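PDB 3VMW: pectate lyase from Bacillus, which probably cleaves pectate, the polygalacturonate of plant cell walls, by eliminative lysis. Local coordinates for residues N202-R207 and K224-T229. Numbering follows the deposited sequence.
Sequences NNLNSR and KDINDT. With ADA (alpha-D-galactopyranuronic acid), chain B; ADA (alpha-D-galactopyranuronic acid), chain C; ADA (alpha-D-galactopyranuronic acid), chain D; SO4 (sulfate ion), chain E.
N205 meets N227 and D228 and has the most surface buried by this contact. Its backbone O takes two N-H groups. D228 N lies 2.9 Å from N205 O, in the carbonyl plane and on a lone pair. T229 N reaches the same O in that plane, on a longer bond. The N205 side chain runs alongside that of D228, their amide and carboxylate planes 21° apart. The D228 carboxylate has its own partners in K262 and Y269. N202 lies beside K224, both side chains pointing the same way. With CG anti to the backbone N (chi1 177°), N202 puts OD1 against the extended lysine chain, 3.5 Å from K224 CD. A water joins N202 OD1 to D225 OD2. Between these ends, L204 and I226 bring their CD1 methyls to 3.8 Å, and N227 N gives a nearly straight bond to L204 O at 2.7 Å. The two segments are equivalent corners on successive turns of the right-handed parallel beta-helix of family 1 pectate lyases. Strands 200-202 and 222-226 are neighbours in one parallel sheet. N203 and D225 both have left-handed backbone angles where the chain bends. N203 N donates to K224 O at 2.9 Å. Past the bend the chain reaches the bound galacturonates. S206 OG donates to O6B of the chain B sugar at 2.8 Å. R207 extends its guanidinium to the chain C sugar and a sulfate, probably from the crystallisation liquor: NH2 bonds ADA O5, and both NH1 and NH2 bond the sulfate. Cutting R207 back to an alanine would probably leave that sugar's O5 without this donor and the sulfate with less positive charge around it. Near the R207 backbone, a water accepts from R207 N and hydrogen-bonds T229 OG1, which also bonds Y269.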
ATOM      1  N   ASN A 202     -12.033  -1.342   3.599  1.00 16.08           N
ATOM      2  CA  ASN A 202     -13.450  -1.718   3.729  1.00 15.57           C
ATOM      3  C   ASN A 202     -13.688  -3.189   3.372  1.00 20.97           C
ATOM      4  O   ASN A 202     -13.333  -3.635   2.267  1.00 20.14           O
ATOM      5  CB  ASN A 202     -14.330  -0.828   2.832  1.00 18.01           C
ATOM      6  CG  ASN A 202     -15.784  -1.222   2.880  1.00 29.02           C
ATOM      7  OD1 ASN A 202     -16.369  -1.367   3.951  1.00 29.88           O
ATOM      8  ND2 ASN A 202     -16.378  -1.410   1.719  1.00 30.35           N
ATOM      9  N   ASN A 203     -14.282  -3.925   4.303  1.00 18.77           N
ATOM     10  CA  ASN A 203     -14.651  -5.319   4.063  1.00 19.24           C
ATOM     11  C   ASN A 203     -13.426  -6.185   3.808  1.00 21.08           C
ATOM     12  O   ASN A 203     -13.291  -6.806   2.750  1.00 21.54           O
ATOM     13  CB  ASN A 203     -15.647  -5.471   2.902  1.00 20.03           C
ATOM     14  CG  ASN A 203     -16.242  -6.906   2.835  1.00 31.19           C
ATOM     15  OD1 ASN A 203     -16.413  -7.541   3.867  1.00 26.14           O
ATOM     16  ND2 ASN A 203     -16.515  -7.417   1.618  1.00 28.66           N
ATOM     17  N   LEU A 204     -12.539  -6.218   4.802  1.00 20.54           N
ATOM     18  CA  LEU A 204     -11.264  -6.883   4.700  1.00 15.66           C
ATOM     19  C   LEU A 204     -11.200  -7.867   5.865  1.00 21.81           C
ATOM     20  O   LEU A 204     -11.873  -7.662   6.890  1.00 21.27           O
ATOM     21  CB  LEU A 204     -10.124  -5.871   4.875  1.00 17.63           C
ATOM     22  CG  LEU A 204     -10.152  -4.671   3.900  1.00 14.96           C
ATOM     23  CD1 LEU A 204      -9.082  -3.630   4.280  1.00 12.34           C
ATOM     24  CD2 LEU A 204      -9.977  -5.137   2.448  1.00 17.99           C
ATOM     25  N   ASN A 205     -10.379  -8.906   5.744  1.00 18.71           N
ATOM     26  CA  ASN A 205     -10.211  -9.827   6.868  1.00 17.91           C
ATOM     27  C   ASN A 205      -9.118  -9.395   7.830  1.00 21.16           C
ATOM     28  O   ASN A 205      -9.352  -9.327   9.050  1.00 19.36           O
ATOM     29  CB  ASN A 205      -9.943 -11.252   6.399  1.00 21.52           C
ATOM     30  CG  ASN A 205      -9.987 -12.251   7.536  1.00 23.95           C
ATOM     31  OD1 ASN A 205      -9.020 -12.997   7.769  1.00 26.90           O
ATOM     32  ND2 ASN A 205     -11.095 -12.284   8.240  1.00 17.55           N
ATOM     33  N   SER A 206      -7.921  -9.143   7.303  1.00 19.48           N
ATOM     34  CA  SER A 206      -6.788  -8.861   8.158  1.00 16.00           C
ATOM     35  C   SER A 206      -5.700  -8.077   7.420  1.00 18.13           C
ATOM     36  O   SER A 206      -5.815  -7.751   6.235  1.00 18.58           O
ATOM     37  CB  SER A 206      -6.195 -10.190   8.707  1.00 17.29           C
ATOM     38  OG  SER A 206      -5.548 -10.900   7.637  1.00 22.21           O
ATOM     39  N   ARG A 207      -4.648  -7.772   8.161  1.00 17.77           N
ATOM     40  CA  ARG A 207      -3.461  -7.098   7.662  1.00 15.42           C
ATOM     41  C   ARG A 207      -3.723  -5.683   7.202  1.00 19.06           C
ATOM     42  O   ARG A 207      -3.587  -5.382   6.006  1.00 19.24           O
ATOM     43  CB  ARG A 207      -2.800  -7.906   6.519  1.00 18.23           C
ATOM     44  CG  ARG A 207      -2.377  -9.296   6.963  1.00 16.89           C
ATOM     45  CD  ARG A 207      -1.515  -9.953   5.840  1.00 16.67           C
ATOM     46  NE  ARG A 207      -1.054 -11.276   6.234  1.00 20.56           N
ATOM     47  CZ  ARG A 207      -0.239 -12.012   5.483  1.00 24.06           C
ATOM     48  NH1 ARG A 207       0.150 -11.544   4.304  1.00 21.87           N
ATOM     49  NH2 ARG A 207       0.179 -13.198   5.907  1.00 23.83           N
ATOM     50  N   LYS A 224     -13.425   0.132   7.919  1.00 16.64           N
ATOM     51  CA  LYS A 224     -14.826  -0.262   8.032  1.00 18.56           C
ATOM     52  C   LYS A 224     -15.008  -1.733   7.729  1.00 18.84           C
ATOM     53  O   LYS A 224     -14.472  -2.242   6.716  1.00 19.07           O
ATOM     54  CB  LYS A 224     -15.680   0.543   7.046  1.00 22.01           C
ATOM     55  CG  LYS A 224     -17.190   0.258   7.078  1.00 27.44           C
ATOM     56  CD  LYS A 224     -17.856   1.070   5.951  1.00 36.20           C
ATOM     57  CE  LYS A 224     -19.353   0.904   5.919  1.00 44.18           C
ATOM     58  NZ  LYS A 224     -19.895   1.608   4.722  1.00 49.79           N
ATOM     59  N   ASP A 225     -15.752  -2.404   8.602  1.00 16.94           N
ATOM     60  CA  ASP A 225     -16.137  -3.795   8.364  1.00 18.61           C
ATOM     61  C   ASP A 225     -14.890  -4.648   8.169  1.00 22.11           C
ATOM     62  O   ASP A 225     -14.722  -5.321   7.143  1.00 21.47           O
ATOM     63  CB  ASP A 225     -17.089  -3.896   7.171  1.00 18.80           C
ATOM     64  CG  ASP A 225     -18.457  -3.313   7.469  1.00 28.83           C
ATOM     65  OD1 ASP A 225     -18.773  -3.101   8.674  1.00 23.48           O
ATOM     66  OD2 ASP A 225     -19.218  -3.062   6.502  1.00 26.52           O
ATOM     67  N   ILE A 226     -13.996  -4.598   9.149  1.00 17.17           N
ATOM     68  CA  ILE A 226     -12.785  -5.427   9.089  1.00 22.86           C
ATOM     69  C   ILE A 226     -13.049  -6.660   9.947  1.00 24.20           C
ATOM     70  O   ILE A 226     -13.258  -6.563  11.156  1.00 22.05           O
ATOM     71  CB  ILE A 226     -11.545  -4.691   9.639  1.00 23.70           C
ATOM     72  CG1 ILE A 226     -11.381  -3.304   9.000  1.00 28.17           C
ATOM     73  CG2 ILE A 226     -10.253  -5.538   9.491  1.00 16.33           C
ATOM     74  CD1 ILE A 226     -10.905  -3.311   7.639  1.00 36.13           C
ATOM     75  N   ASN A 227     -13.043  -7.820   9.325  1.00 18.38           N
ATOM     76  CA  ASN A 227     -13.572  -9.012   9.974  1.00 22.20           C
ATOM     77  C   ASN A 227     -12.759  -9.537  11.162  1.00 23.10           C
ATOM     78  O   ASN A 227     -13.341  -9.880  12.196  1.00 24.50           O
ATOM     79  CB  ASN A 227     -13.769 -10.123   8.949  1.00 20.89           C
ATOM     80  CG  ASN A 227     -14.498 -11.322   9.526  1.00 29.44           C
ATOM     81  OD1 ASN A 227     -15.670 -11.222   9.876  1.00 30.76           O
ATOM     82  ND2 ASN A 227     -13.807 -12.478   9.605  1.00 31.02           N
ATOM     83  N   ASP A 228     -11.434  -9.620  11.024  1.00 21.54           N
ATOM     84  CA  ASP A 228     -10.622 -10.260  12.084  1.00 18.66           C
ATOM     85  C   ASP A 228      -9.791  -9.264  12.872  1.00 20.48           C
ATOM     86  O   ASP A 228     -10.076  -9.026  14.044  1.00 20.39           O
ATOM     87  CB  ASP A 228      -9.755 -11.390  11.512  1.00 23.74           C
ATOM     88  CG  ASP A 228      -9.481 -12.476  12.535  1.00 25.52           C
ATOM     89  OD1 ASP A 228     -10.442 -13.009  13.118  1.00 29.28           O
ATOM     90  OD2 ASP A 228      -8.303 -12.761  12.788  1.00 23.83           O
ATOM     91  N   THR A 229      -8.840  -8.610  12.206  1.00 18.38           N
ATOM     92  CA  THR A 229      -7.953  -7.655  12.855  1.00 15.64           C
ATOM     93  C   THR A 229      -7.541  -6.572  11.876  1.00 17.26           C
ATOM     94  O   THR A 229      -7.558  -6.788  10.656  1.00 19.79           O
ATOM     95  CB  THR A 229      -6.685  -8.340  13.352  1.00 17.57           C
ATOM     96  OG1 THR A 229      -6.025  -8.929  12.230  1.00 20.65           O
ATOM     97  CG2 THR A 229      -7.023  -9.469  14.358  1.00 17.39           C
TER
HETATM   98  C1  ADA B   2      -5.455 -17.482  10.337  1.00 30.49           C
HETATM   99  C2  ADA B   2      -4.027 -17.818  10.702  1.00 30.31           C
HETATM  100  C3  ADA B   2      -3.270 -16.584  11.051  1.00 29.59           C
HETATM  101  C4  ADA B   2      -3.280 -15.624   9.961  1.00 25.51           C
HETATM  102  C5  ADA B   2      -4.703 -15.272   9.659  1.00 23.74           C
HETATM  103  C6  ADA B   2      -4.847 -14.330   8.547  1.00 28.05           C
HETATM  104  O2  ADA B   2      -4.018 -18.746  11.759  1.00 29.49           O
HETATM  105  O3  ADA B   2      -1.951 -16.917  11.513  1.00 30.74           O
HETATM  106  O4  ADA B   2      -2.652 -16.206   8.777  1.00 26.88           O
HETATM  107  O5  ADA B   2      -5.487 -16.502   9.325  1.00 27.33           O
HETATM  108  O6B ADA B   2      -4.333 -13.191   8.583  1.00 23.32           O
HETATM  109  O6A ADA B   2      -5.517 -14.681   7.537  1.00 25.29           O
HETATM  110  C1  ADA C   3      -1.910 -15.374   7.939  1.00 26.30           C
HETATM  111  C2  ADA C   3      -1.137 -16.298   7.008  1.00 28.10           C
HETATM  112  C3  ADA C   3      -0.049 -17.014   7.733  1.00 34.37           C
HETATM  113  C4  ADA C   3       0.843 -16.149   8.467  1.00 30.86           C
HETATM  114  C5  ADA C   3       0.064 -15.201   9.373  1.00 29.39           C
HETATM  115  C6  ADA C   3       0.853 -14.190  10.063  1.00 32.00           C
HETATM  116  O2  ADA C   3      -2.077 -17.206   6.520  1.00 30.16           O
HETATM  117  O3  ADA C   3       0.719 -17.762   6.749  1.00 29.78           O
HETATM  118  O4  ADA C   3       1.572 -15.368   7.518  1.00 29.40           O
HETATM  119  O5  ADA C   3      -1.045 -14.519   8.651  1.00 28.13           O
HETATM  120  O6B ADA C   3       1.906 -14.514  10.671  1.00 28.24           O
HETATM  121  O6A ADA C   3       0.441 -12.983  10.126  1.00 22.70           O
HETATM  122  C1  ADA D   1      -9.331 -16.311  13.010  1.00 47.12           C
HETATM  123  C2  ADA D   1      -9.201 -16.661  11.570  1.00 44.60           C
HETATM  124  C3  ADA D   1      -8.434 -17.889  11.344  1.00 43.23           C
HETATM  125  C4  ADA D   1      -7.165 -17.934  12.058  1.00 42.22           C
HETATM  126  C5  ADA D   1      -7.361 -17.573  13.505  1.00 44.27           C
HETATM  127  C6  ADA D   1      -6.090 -17.399  14.175  1.00 42.49           C
HETATM  128  O2  ADA D   1     -10.520 -16.766  11.080  1.00 44.30           O
HETATM  129  O3  ADA D   1      -8.245 -18.096   9.923  1.00 40.45           O
HETATM  130  O4  ADA D   1      -6.154 -17.037  11.481  1.00 33.61           O
HETATM  131  O5  ADA D   1      -8.063 -16.336  13.650  1.00 48.34           O
HETATM  132  O6B ADA D   1      -5.840 -16.341  14.800  1.00 36.62           O
HETATM  133  O6A ADA D   1      -5.251 -18.307  14.081  1.00 40.29           O
HETATM  134  S   SO4 E 904       2.086 -14.206   2.504  1.00 57.94           S
HETATM  135  O1  SO4 E 904       3.176 -14.471   3.441  1.00 60.53           O
HETATM  136  O2  SO4 E 904       0.824 -14.493   3.181  1.00 55.14           O
HETATM  137  O3  SO4 E 904       2.144 -12.812   2.062  1.00 63.76           O
HETATM  138  O4  SO4 E 904       2.186 -15.030   1.298  1.00 60.09           O
HETATM  139  O   HOH W   1     -18.672  -2.905   4.095  1.00 37.30           O
HETATM  140  O   HOH W   2     -16.131  -7.923   6.720  1.00 32.23           O
HETATM  141  O   HOH W   3      -3.928  -7.766  11.012  1.00 17.83           O